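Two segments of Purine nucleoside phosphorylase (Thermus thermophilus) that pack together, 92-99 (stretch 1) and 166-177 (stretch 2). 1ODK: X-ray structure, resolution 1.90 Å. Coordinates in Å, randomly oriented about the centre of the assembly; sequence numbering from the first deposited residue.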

# COMPACT_ATOMS: atom_id res chain seq x y z
N GLY B 92 1.35 -26.59 6.88
CA GLY B 92 2.10 -26.47 8.12
C GLY B 92 1.22 -25.82 9.16
O GLY B 92 0.76 -24.69 8.98
N ALA B 93 0.97 -26.53 10.25
CA ALA B 93 0.12 -26.01 11.32
C ALA B 93 0.67 -24.71 11.90
O ALA B 93 1.86 -24.59 12.17
CB ALA B 93 -0.03 -27.06 12.42
N ALA B 94 -0.22 -23.75 12.09
CA ALA B 94 0.15 -22.46 12.66
C ALA B 94 -0.11 -22.51 14.16
O ALA B 94 0.51 -21.80 14.94
CB ALA B 94 -0.67 -21.34 12.03
N SER B 95 -1.04 -23.38 14.55
CA SER B 95 -1.41 -23.55 15.95
C SER B 95 -0.81 -24.83 16.52
O SER B 95 -0.43 -25.74 15.77
CB SER B 95 -2.94 -23.64 16.09
OG SER B 95 -3.59 -22.70 15.24
N SER B 96 -0.74 -24.91 17.84
CA SER B 96 -0.20 -26.09 18.50
C SER B 96 -1.34 -27.11 18.64
O SER B 96 -1.11 -28.28 18.92
CB SER B 96 0.33 -25.73 19.88
OG SER B 96 -0.71 -25.20 20.70
N ASP B 97 -2.56 -26.64 18.43
CA ASP B 97 -3.74 -27.49 18.54
C ASP B 97 -3.82 -28.52 17.42
O ASP B 97 -4.34 -29.62 17.61
CB ASP B 97 -5.01 -26.63 18.55
CG ASP B 97 -6.22 -27.38 19.07
OD1 ASP B 97 -7.31 -26.77 19.17
OD2 ASP B 97 -6.10 -28.59 19.37
N LEU B 98 -3.29 -28.18 16.25
CA LEU B 98 -3.30 -29.09 15.11
C LEU B 98 -2.13 -30.05 15.15
O LEU B 98 -0.98 -29.65 15.35
CB LEU B 98 -3.28 -28.31 13.79
CG LEU B 98 -4.60 -27.68 13.32
CD1 LEU B 98 -4.35 -26.87 12.06
CD2 LEU B 98 -5.62 -28.77 13.05
N ALA B 99 -2.42 -31.33 14.94
CA ALA B 99 -1.38 -32.35 14.94
C ALA B 99 -1.17 -32.91 13.54
O ALA B 99 -2.09 -32.91 12.72
CB ALA B 99 -1.76 -33.48 15.89
N GLU B 166 5.43 -15.50 13.76
CA GLU B 166 4.44 -14.92 12.86
C GLU B 166 3.28 -15.88 12.68
O GLU B 166 2.12 -15.46 12.60
CB GLU B 166 5.09 -14.58 11.52
CG GLU B 166 6.26 -13.62 11.67
CD GLU B 166 6.99 -13.35 10.37
OE1 GLU B 166 7.17 -14.31 9.58
OE2 GLU B 166 7.40 -12.20 10.14
N ALA B 167 3.57 -17.17 12.63
CA ALA B 167 2.53 -18.17 12.46
C ALA B 167 1.56 -18.09 13.64
O ALA B 167 0.34 -18.11 13.45
CB ALA B 167 3.14 -19.56 12.37
N ARG B 168 2.10 -17.99 14.85
CA ARG B 168 1.27 -17.92 16.05
C ARG B 168 0.42 -16.66 16.04
O ARG B 168 -0.73 -16.69 16.49
CB ARG B 168 2.14 -17.93 17.32
CG ARG B 168 3.08 -19.12 17.43
CD ARG B 168 3.59 -19.27 18.85
NE ARG B 168 4.90 -19.91 18.90
CZ ARG B 168 6.05 -19.25 18.75
NH1 ARG B 168 6.04 -17.95 18.54
NH2 ARG B 168 7.20 -19.91 18.81
N ALA B 169 0.98 -15.56 15.55
CA ALA B 169 0.24 -14.30 15.47
C ALA B 169 -0.97 -14.47 14.55
O ALA B 169 -2.07 -14.03 14.87
CB ALA B 169 1.15 -13.19 14.95
N TRP B 170 -0.75 -15.10 13.40
CA TRP B 170 -1.84 -15.33 12.44
C TRP B 170 -2.91 -16.27 13.01
O TRP B 170 -4.09 -16.12 12.70
CB TRP B 170 -1.29 -15.91 11.13
CG TRP B 170 -0.84 -14.85 10.17
CD1 TRP B 170 0.45 -14.56 9.80
CD2 TRP B 170 -1.67 -13.91 9.48
NE1 TRP B 170 0.46 -13.50 8.92
CE2 TRP B 170 -0.83 -13.08 8.71
CE3 TRP B 170 -3.05 -13.69 9.45
CZ2 TRP B 170 -1.32 -12.05 7.91
CZ3 TRP B 170 -3.55 -12.65 8.65
CH2 TRP B 170 -2.68 -11.85 7.89
N ALA B 171 -2.49 -17.23 13.83
CA ALA B 171 -3.44 -18.17 14.42
C ALA B 171 -4.43 -17.42 15.31
O ALA B 171 -5.58 -17.84 15.46
CB ALA B 171 -2.71 -19.23 15.24
N ARG B 172 -3.99 -16.31 15.90
CA ARG B 172 -4.86 -15.52 16.76
C ARG B 172 -5.95 -14.86 15.93
O ARG B 172 -6.93 -14.35 16.47
CB ARG B 172 -4.05 -14.46 17.53
CG ARG B 172 -3.12 -15.07 18.58
CD ARG B 172 -2.65 -14.03 19.59
NE ARG B 172 -1.60 -13.16 19.07
CZ ARG B 172 -0.31 -13.49 19.03
NH1 ARG B 172 0.09 -14.68 19.48
NH2 ARG B 172 0.58 -12.64 18.54
N TYR B 173 -5.79 -14.90 14.61
CA TYR B 173 -6.78 -14.33 13.70
C TYR B 173 -7.55 -15.43 12.97
O TYR B 173 -8.24 -15.17 11.98
CB TYR B 173 -6.11 -13.39 12.70
CG TYR B 173 -5.65 -12.10 13.36
CD1 TYR B 173 -6.44 -10.96 13.32
CD2 TYR B 173 -4.46 -12.06 14.08
CE1 TYR B 173 -6.06 -9.80 13.99
CE2 TYR B 173 -4.07 -10.90 14.75
CZ TYR B 173 -4.88 -9.77 14.70
OH TYR B 173 -4.50 -8.63 15.38
N GLY B 174 -7.43 -16.66 13.46
CA GLY B 174 -8.16 -17.77 12.87
C GLY B 174 -7.43 -18.68 11.89
O GLY B 174 -8.00 -19.69 11.46
N VAL B 175 -6.19 -18.35 11.54
CA VAL B 175 -5.45 -19.19 10.60
C VAL B 175 -5.03 -20.50 11.26
O VAL B 175 -4.35 -20.50 12.28
CB VAL B 175 -4.19 -18.47 10.07
CG1 VAL B 175 -3.39 -19.42 9.14
CG2 VAL B 175 -4.59 -17.21 9.32
N LEU B 176 -5.45 -21.61 10.68
CA LEU B 176 -5.13 -22.92 11.23
C LEU B 176 -3.79 -23.43 10.75
O LEU B 176 -3.06 -24.07 11.50
CB LEU B 176 -6.21 -23.92 10.84
CG LEU B 176 -7.64 -23.60 11.28
CD1 LEU B 176 -8.58 -24.65 10.71
CD2 LEU B 176 -7.71 -23.57 12.80
N ALA B 177 -3.46 -23.15 9.49
CA ALA B 177 -2.21 -23.62 8.91
C ALA B 177 -1.88 -22.81 7.66
O ALA B 177 -2.71 -22.05 7.16
CB ALA B 177 -2.34 -25.10 8.55

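Segments far apart in sequence often meet through very few polar links, with small side chains allowing the backbones to come close. The pairing of 92-99 with 166-177 in this purine nucleoside phosphorylase is a compact example: one hydrogen bond joins the two stretches, and much of the remaining contact is made by alanine and leucine.

The polar link is between backbones. Ala-94 N donates to Leu-176 O across 2.9 Å, with an N-H...O angle of 173°, so the bond is almost straight. It lies beside an antiparallel bridge in which Ala-93 and Ala-177 form a non-hydrogen-bonded pair. Ala-93 CA and Ala-177 CA are 4.1 Å apart, and the side chains of the two residues share one face of the sheet. In such a pair the two residues do not bond to each other; here the bond is made by their neighbours, Ala-94 and Leu-176. A second polar pair, Ser-95 OG and Val-175 O, is 3.8 Å apart and adds no hydrogen bond between the stretches.

The apolar contacts fall into two groups. In the first, Ala-94, just beyond its strand, points its CB toward the other stretch. Ala-94 CB lies 4.2 Å from Ala-167 CB, 4.3 Å from Ala-171 CB and 4.4 Å from Val-175 CG1. Ala-167 and Ala-171 are one helical turn apart, joined by the bond from Ala-171 N to Ala-167 O (3.0 Å), and both direct their CB atoms toward stretch 1. Ala-94 thus meets both the helix and the segment that returns from it. Between these parts, a type I turn from Ala-171 to Gly-174 reverses the chain, closed by Gly-174 N to Ala-171 O at 3.0 Å. Gly-174 has a positive phi of 98°, and at its backbone angles a CB would be jammed against the preceding carbonyl oxygen.

Leu-98 supplies the second group. Leu-98 CD1 packs 3.7 Å from Leu-176 CB and 4.4 Å from Ala-177 CB. Although the CA-to-CB bond of Leu-176 points away overall, its CB still touches stretch 1.

Carbon-oxygen contacts complete the picture. Ala-177 CB lies 3.2 Å from Gly-92 O, a tight van der Waals contact. Leu-98 CD1 comes within 3.1 Å of Leu-176 O, the same oxygen that accepts the bond from Ala-94 N. Ser-95 OG sits 3.6 Å from Ala-171 CB. With 385 Å² buried in total, the example illustrates the principle: a single well-aligned backbone bond accompanies close packing of small and branched apolar side chains.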